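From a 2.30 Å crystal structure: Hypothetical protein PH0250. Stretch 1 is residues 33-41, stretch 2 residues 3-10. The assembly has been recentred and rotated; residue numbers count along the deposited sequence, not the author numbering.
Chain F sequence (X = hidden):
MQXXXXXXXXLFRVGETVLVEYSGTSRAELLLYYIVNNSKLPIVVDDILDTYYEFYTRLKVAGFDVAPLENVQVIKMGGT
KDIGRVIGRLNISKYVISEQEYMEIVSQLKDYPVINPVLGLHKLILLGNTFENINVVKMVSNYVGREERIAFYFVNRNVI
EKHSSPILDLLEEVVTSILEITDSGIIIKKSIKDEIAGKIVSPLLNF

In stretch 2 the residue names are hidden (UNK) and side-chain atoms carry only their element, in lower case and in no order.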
ATOM      1  N   TYR F  33      21.956 -29.664  -0.438  1.00 19.79           N
ATOM      2  CA  TYR F  33      22.521 -30.982  -0.191  1.00 20.74           C
ATOM      3  C   TYR F  33      23.067 -31.536  -1.500  1.00 21.44           C
ATOM      4  O   TYR F  33      24.152 -32.100  -1.539  1.00 22.11           O
ATOM      5  CB  TYR F  33      21.457 -31.941   0.347  1.00 19.44           C
ATOM      6  CG  TYR F  33      22.030 -33.279   0.755  1.00 20.60           C
ATOM      7  CD1 TYR F  33      22.729 -33.418   1.953  1.00 21.88           C
ATOM      8  CD2 TYR F  33      21.917 -34.394  -0.077  1.00 21.83           C
ATOM      9  CE1 TYR F  33      23.302 -34.627   2.318  1.00 23.07           C
ATOM     10  CE2 TYR F  33      22.493 -35.618   0.277  1.00 24.01           C
ATOM     11  CZ  TYR F  33      23.184 -35.725   1.477  1.00 25.81           C
ATOM     12  OH  TYR F  33      23.760 -36.921   1.842  1.00 27.22           O
ATOM     13  N   TYR F  34      22.292 -31.369  -2.564  1.00 22.30           N
ATOM     14  CA  TYR F  34      22.673 -31.839  -3.888  1.00 21.51           C
ATOM     15  C   TYR F  34      23.997 -31.225  -4.335  1.00 22.64           C
ATOM     16  O   TYR F  34      24.865 -31.915  -4.882  1.00 22.84           O
ATOM     17  CB  TYR F  34      21.558 -31.503  -4.880  1.00 20.97           C
ATOM     18  CG  TYR F  34      21.903 -31.728  -6.333  1.00 21.97           C
ATOM     19  CD1 TYR F  34      21.648 -32.960  -6.950  1.00 22.16           C
ATOM     20  CD2 TYR F  34      22.456 -30.703  -7.102  1.00 19.79           C
ATOM     21  CE1 TYR F  34      21.930 -33.162  -8.303  1.00 22.96           C
ATOM     22  CE2 TYR F  34      22.741 -30.893  -8.458  1.00 21.61           C
ATOM     23  CZ  TYR F  34      22.475 -32.121  -9.051  1.00 22.22           C
ATOM     24  OH  TYR F  34      22.728 -32.301 -10.390  1.00 24.39           O
ATOM     25  N   ILE F  35      24.160 -29.933  -4.087  1.00 22.74           N
ATOM     26  CA  ILE F  35      25.385 -29.239  -4.465  1.00 22.23           C
ATOM     27  C   ILE F  35      26.603 -29.677  -3.634  1.00 24.89           C
ATOM     28  O   ILE F  35      27.707 -29.803  -4.167  1.00 24.93           O
ATOM     29  CB  ILE F  35      25.199 -27.702  -4.349  1.00 20.04           C
ATOM     30  CG1 ILE F  35      24.281 -27.207  -5.475  1.00 19.05           C
ATOM     31  CG2 ILE F  35      26.554 -26.994  -4.407  1.00 17.93           C
ATOM     32  CD1 ILE F  35      24.006 -25.698  -5.444  1.00 16.56           C
ATOM     33  N   VAL F  36      26.407 -29.914  -2.338  1.00 25.29           N
ATOM     34  CA  VAL F  36      27.517 -30.309  -1.464  1.00 27.26           C
ATOM     35  C   VAL F  36      27.894 -31.797  -1.628  1.00 29.08           C
ATOM     36  O   VAL F  36      29.046 -32.152  -1.856  1.00 28.66           O
ATOM     37  CB  VAL F  36      27.152 -30.052   0.008  1.00 27.30           C
ATOM     38  CG1 VAL F  36      28.246 -30.612   0.912  1.00 26.28           C
ATOM     39  CG2 VAL F  36      27.036 -28.560   0.260  1.00 24.86           C
ATOM     40  N   ASN F  37      26.875 -32.681  -1.421  1.00 31.69           N
ATOM     41  CA  ASN F  37      27.120 -34.120  -1.563  1.00 34.84           C
ATOM     42  C   ASN F  37      27.813 -34.407  -2.900  1.00 37.01           C
ATOM     43  O   ASN F  37      28.895 -34.993  -2.972  1.00 38.15           O
ATOM     44  CB  ASN F  37      25.755 -34.822  -1.526  1.00 33.39           C
ATOM     45  CG  ASN F  37      25.903 -36.313  -1.271  1.00 33.01           C
ATOM     46  OD1 ASN F  37      25.039 -37.122  -1.634  1.00 31.58           O
ATOM     47  ND2 ASN F  37      26.997 -36.678  -0.572  1.00 30.28           N
ATOM     48  N   ASN F  38      27.101 -34.007  -3.987  1.00 40.02           N
ATOM     49  CA  ASN F  38      27.578 -34.066  -5.357  1.00 42.81           C
ATOM     50  C   ASN F  38      28.630 -32.991  -5.612  1.00 43.46           C
ATOM     51  O   ASN F  38      28.327 -31.820  -5.796  1.00 43.86           O
ATOM     52  CB  ASN F  38      26.384 -33.858  -6.289  1.00 45.46           C
ATOM     53  CG  ASN F  38      25.402 -34.985  -6.104  1.00 45.10           C
ATOM     54  OD1 ASN F  38      25.320 -35.913  -6.904  1.00 46.64           O
ATOM     55  ND2 ASN F  38      24.634 -34.894  -5.005  1.00 43.81           N
ATOM     56  N   SER F  39      29.929 -33.281  -5.671  1.00 44.50           N
ATOM     57  CA  SER F  39      30.883 -32.222  -5.984  1.00 42.58           C
ATOM     58  C   SER F  39      32.322 -32.751  -6.073  1.00 41.46           C
ATOM     59  O   SER F  39      32.912 -33.208  -5.102  1.00 42.19           O
ATOM     60  CB  SER F  39      30.789 -31.154  -4.893  1.00 41.63           C
ATOM     61  OG  SER F  39      31.394 -29.947  -5.359  1.00 42.57           O
ATOM     62  N   LYS F  40      32.870 -32.711  -7.302  1.00 39.56           N
ATOM     63  CA  LYS F  40      34.282 -33.049  -7.463  1.00 37.23           C
ATOM     64  C   LYS F  40      35.180 -31.886  -7.009  1.00 35.31           C
ATOM     65  O   LYS F  40      36.351 -32.055  -6.671  1.00 35.49           O
ATOM     66  CB  LYS F  40      34.535 -33.356  -8.940  1.00 38.72           C
ATOM     67  CG  LYS F  40      33.503 -34.327  -9.521  1.00 39.73           C
ATOM     68  CD  LYS F  40      33.431 -35.638  -8.738  1.00 41.57           C
ATOM     69  CE  LYS F  40      32.376 -36.598  -9.300  1.00 43.71           C
ATOM     70  NZ  LYS F  40      31.062 -35.951  -9.295  1.00 43.80           N
ATOM     71  N   LEU F  41      34.594 -30.667  -7.056  1.00 33.14           N
ATOM     72  CA  LEU F  41      35.325 -29.469  -6.645  1.00 31.27           C
ATOM     73  C   LEU F  41      35.175 -29.216  -5.146  1.00 29.91           C
ATOM     74  O   LEU F  41      34.217 -29.636  -4.512  1.00 28.98           O
ATOM     75  CB  LEU F  41      34.738 -28.273  -7.401  1.00 32.59           C
ATOM     76  CG  LEU F  41      34.915 -28.366  -8.914  1.00 34.52           C
ATOM     77  CD1 LEU F  41      34.211 -27.220  -9.644  1.00 35.36           C
ATOM     78  CD2 LEU F  41      36.382 -28.307  -9.337  1.00 33.57           C
ATOM     79  N   UNK F   3      20.491 -35.309 -13.453  1.00 53.79           N
ATOM     80  CA  UNK F   3      21.952 -35.128 -13.697  1.00 55.22           C
ATOM     81  C   UNK F   3      22.695 -35.027 -12.370  1.00 53.89           C
ATOM     82  O   UNK F   3      22.113 -34.631 -11.358  1.00 52.91           O
ATOM     83  c   UNK F   3      21.761 -32.576 -13.795  1.00 61.95           C
ATOM     84  c   UNK F   3      20.299 -30.950 -15.497  1.00 66.55           C
ATOM     85 se   UNK F   3      21.935 -31.070 -14.784  1.00 70.59          SE
ATOM     86  c   UNK F   3      22.194 -33.851 -14.509  1.00 57.75           C
ATOM     87  N   UNK F   4      23.973 -35.396 -12.365  1.00 51.95           N
ATOM     88  CA  UNK F   4      24.755 -35.291 -11.142  1.00 50.98           C
ATOM     89  C   UNK F   4      25.381 -33.901 -11.126  1.00 49.00           C
ATOM     90  O   UNK F   4      25.471 -33.246 -12.167  1.00 47.88           O
ATOM     91  n   UNK F   4      26.903 -37.474 -12.935  1.00 55.35           N
ATOM     92  o   UNK F   4      27.428 -35.332 -12.503  1.00 54.02           O
ATOM     93  c   UNK F   4      25.832 -36.383 -11.067  1.00 52.64           C
ATOM     94  c   UNK F   4      26.789 -36.350 -12.236  1.00 53.49           C
ATOM     95  N   UNK F   5      25.796 -33.453  -9.947  1.00 47.47           N
ATOM     96  CA  UNK F   5      26.378 -32.122  -9.782  1.00 46.94           C
ATOM     97  C   UNK F   5      27.314 -31.690 -10.899  1.00 46.05           C
ATOM     98  O   UNK F   5      27.218 -30.563 -11.385  1.00 46.72           O
ATOM     99  c   UNK F   5      27.118 -32.021  -8.447  1.00 45.77           C
ATOM    100  o   UNK F   5      28.216 -32.916  -8.395  1.00 45.67           O
ATOM    101  N   UNK F   6      28.219 -32.580 -11.294  1.00 45.24           N
ATOM    102  CA  UNK F   6      29.181 -32.282 -12.350  1.00 44.42           C
ATOM    103  C   UNK F   6      28.525 -31.599 -13.553  1.00 41.89           C
ATOM    104  O   UNK F   6      28.996 -30.560 -14.008  1.00 41.78           O
ATOM    105  c   UNK F   6      31.003 -33.348 -13.801  1.00 52.68           C
ATOM    106  c   UNK F   6      29.884 -33.567 -12.795  1.00 47.36           C
ATOM    107  c   UNK F   6      31.729 -34.635 -14.159  1.00 56.18           C
ATOM    108  o   UNK F   6      32.960 -34.710 -13.942  1.00 57.07           O
ATOM    109  o   UNK F   6      31.068 -35.573 -14.655  1.00 58.71           O
ATOM    110  N   UNK F   7      27.440 -32.176 -14.060  1.00 39.48           N
ATOM    111  CA  UNK F   7      26.738 -31.602 -15.207  1.00 38.67           C
ATOM    112  C   UNK F   7      26.053 -30.284 -14.838  1.00 37.82           C
ATOM    113  O   UNK F   7      26.090 -29.317 -15.600  1.00 39.31           O
ATOM    114  c   UNK F   7      26.264 -33.874 -16.345  1.00 43.44           C
ATOM    115  c   UNK F   7      27.446 -36.060 -15.864  1.00 51.24           C
ATOM    116  n   UNK F   7      26.314 -36.942 -16.288  1.00 51.59           N
ATOM    117  c   UNK F   7      25.694 -32.586 -15.746  1.00 40.44           C
ATOM    118  c   UNK F   7      26.971 -34.722 -15.298  1.00 47.72           C
ATOM    119  N   UNK F   8      25.425 -30.256 -13.667  1.00 33.76           N
ATOM    120  CA  UNK F   8      24.737 -29.065 -13.184  1.00 30.04           C
ATOM    121  C   UNK F   8      25.679 -27.856 -13.132  1.00 28.72           C
ATOM    122  O   UNK F   8      25.349 -26.780 -13.639  1.00 25.62           O
ATOM    123  c   UNK F   8      23.514 -26.362  -9.499  1.00 28.84           C
ATOM    124  c   UNK F   8      22.292 -25.893  -9.978  1.00 27.60           C
ATOM    125  c   UNK F   8      24.112 -27.479 -10.089  1.00 27.51           C
ATOM    126  c   UNK F   8      22.283 -27.660 -11.627  1.00 27.24           C
ATOM    127  c   UNK F   8      23.504 -28.135 -11.156  1.00 28.61           C
ATOM    128  c   UNK F   8      21.674 -26.543 -11.046  1.00 26.73           C
ATOM    129  c   UNK F   8      24.157 -29.334 -11.787  1.00 29.45           C
ATOM    130  N   UNK F   9      26.849 -28.033 -12.523  1.00 27.69           N
ATOM    131  CA  UNK F   9      27.804 -26.935 -12.414  1.00 28.95           C
ATOM    132  C   UNK F   9      28.285 -26.442 -13.777  1.00 28.61           C
ATOM    133  O   UNK F   9      28.736 -25.306 -13.904  1.00 27.25           O
ATOM    134  c   UNK F   9      28.662 -27.798 -10.178  1.00 32.77           C
ATOM    135  c   UNK F   9      27.997 -28.650  -7.595  1.00 34.96           C
ATOM    136  c   UNK F   9      29.256 -28.931  -9.632  1.00 35.03           C
ATOM    137  c   UNK F   9      27.400 -27.516  -8.130  1.00 33.55           C
ATOM    138  c   UNK F   9      28.928 -29.358  -8.345  1.00 35.82           C
ATOM    139  c   UNK F   9      27.734 -27.097  -9.413  1.00 33.00           C
ATOM    140  c   UNK F   9      29.016 -27.344 -11.566  1.00 29.73           C
ATOM    141  N   UNK F  10      28.185 -27.302 -14.787  1.00 30.04           N
ATOM    142  CA  UNK F  10      28.598 -26.964 -16.146  1.00 30.39           C
ATOM    143  C   UNK F  10      27.685 -25.907 -16.789  1.00 29.98           C
ATOM    144  O   UNK F  10      27.982 -25.347 -17.840  1.00 30.81           O
ATOM    145  c   UNK F  10      32.204 -29.726 -16.682  1.00 42.67           C
ATOM    146  n   UNK F  10      32.220 -30.299 -15.338  1.00 46.02           N
ATOM    147  c   UNK F  10      29.713 -29.218 -16.546  1.00 36.58           C
ATOM    148  c   UNK F  10      31.116 -28.647 -16.767  1.00 39.47           C
ATOM    149  c   UNK F  10      28.608 -28.250 -16.980  1.00 33.23           C
TER

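Position 3 has four side-chain atoms in an unbranched chain: two carbons, a selenium and a terminal carbon. The backbone O of position 3 accepts a 2.6 Å hydrogen bond from Tyr34 OH. Selenium in the third place marks selenomethionine, so this is Met3. The bond does not depend on the side chain, although Met3 CG lies 3.6 Å from Tyr34 OH.

Position 4 has two carbons, the second carrying one oxygen and one nitrogen. CB lies 4.2 Å from Asn38 OD1, while the CA-to-CB bond points away from stretch 1. A short amide is asparagine: Asn4. It occupies the N-cap position, right before the helix.

Position 5 has one carbon and one oxygen. The residue is buried, and its CA is 5.0 Å from the CA of Asn38. The two atoms make a serine, Ser5. Ser5 OG is 2.8 Å from Asn38 O. The model is crowded here, so the finer geometry deserves caution.

Position 6 has three carbons, the third carrying two oxygens. Its CB is 4.4 Å from Lys40 NZ. The carboxylate at the end of this chain length gives Glu6. Both carboxylate oxygens of Glu6 lie more than 5 Å from Lys40 NZ, so the two charges make no close contact.

Position 7 has four carbons in a row ending in nitrogen. It touches nothing on stretch 1. This is Lys7, exposed on the helix.

Position 8 has one carbon and then a six-carbon ring with no further atom. CB points toward stretch 1 and lies 3.6 Å from Tyr34 OH. The bare ring means phenylalanine, Phe8. Its face receives the edge of the Tyr34 ring, with centroids 5.7 Å apart and planes at 84°. Phe8 CE2 is also 4.1 Å from Ile35 CD1.

Position 9 again has one carbon and a plain six-carbon ring. The ring reaches nearer to stretch 1 than its CA-to-CB direction suggests. Its edge meets the backbone oxygens of Ile35 and Asn38. It is Phe9. Phe9 CZ is 3.6 Å from Ile35 O, and Phe9 CE2 is 3.6 Å from Asn38 O. Phe9 CE1 packs 3.9 Å from Ile35 CG2.

Position 10 has four carbons ending in nitrogen and makes no contact with stretch 1. It is Lys10. Its NZ gives a weak hydrogen bond to Glu6 O, at 3.5 Å.

The contact combines one polar anchor with apolar packing. Tyr34 binds the backbone just before the helix and packs on Phe8. Ile35 meets both phenylalanines. The CA atoms of the stretches come nearest at Ser5 and Asn38. The helices cross at 109°.

Stretch 2 (3-10) MNSEKFFK
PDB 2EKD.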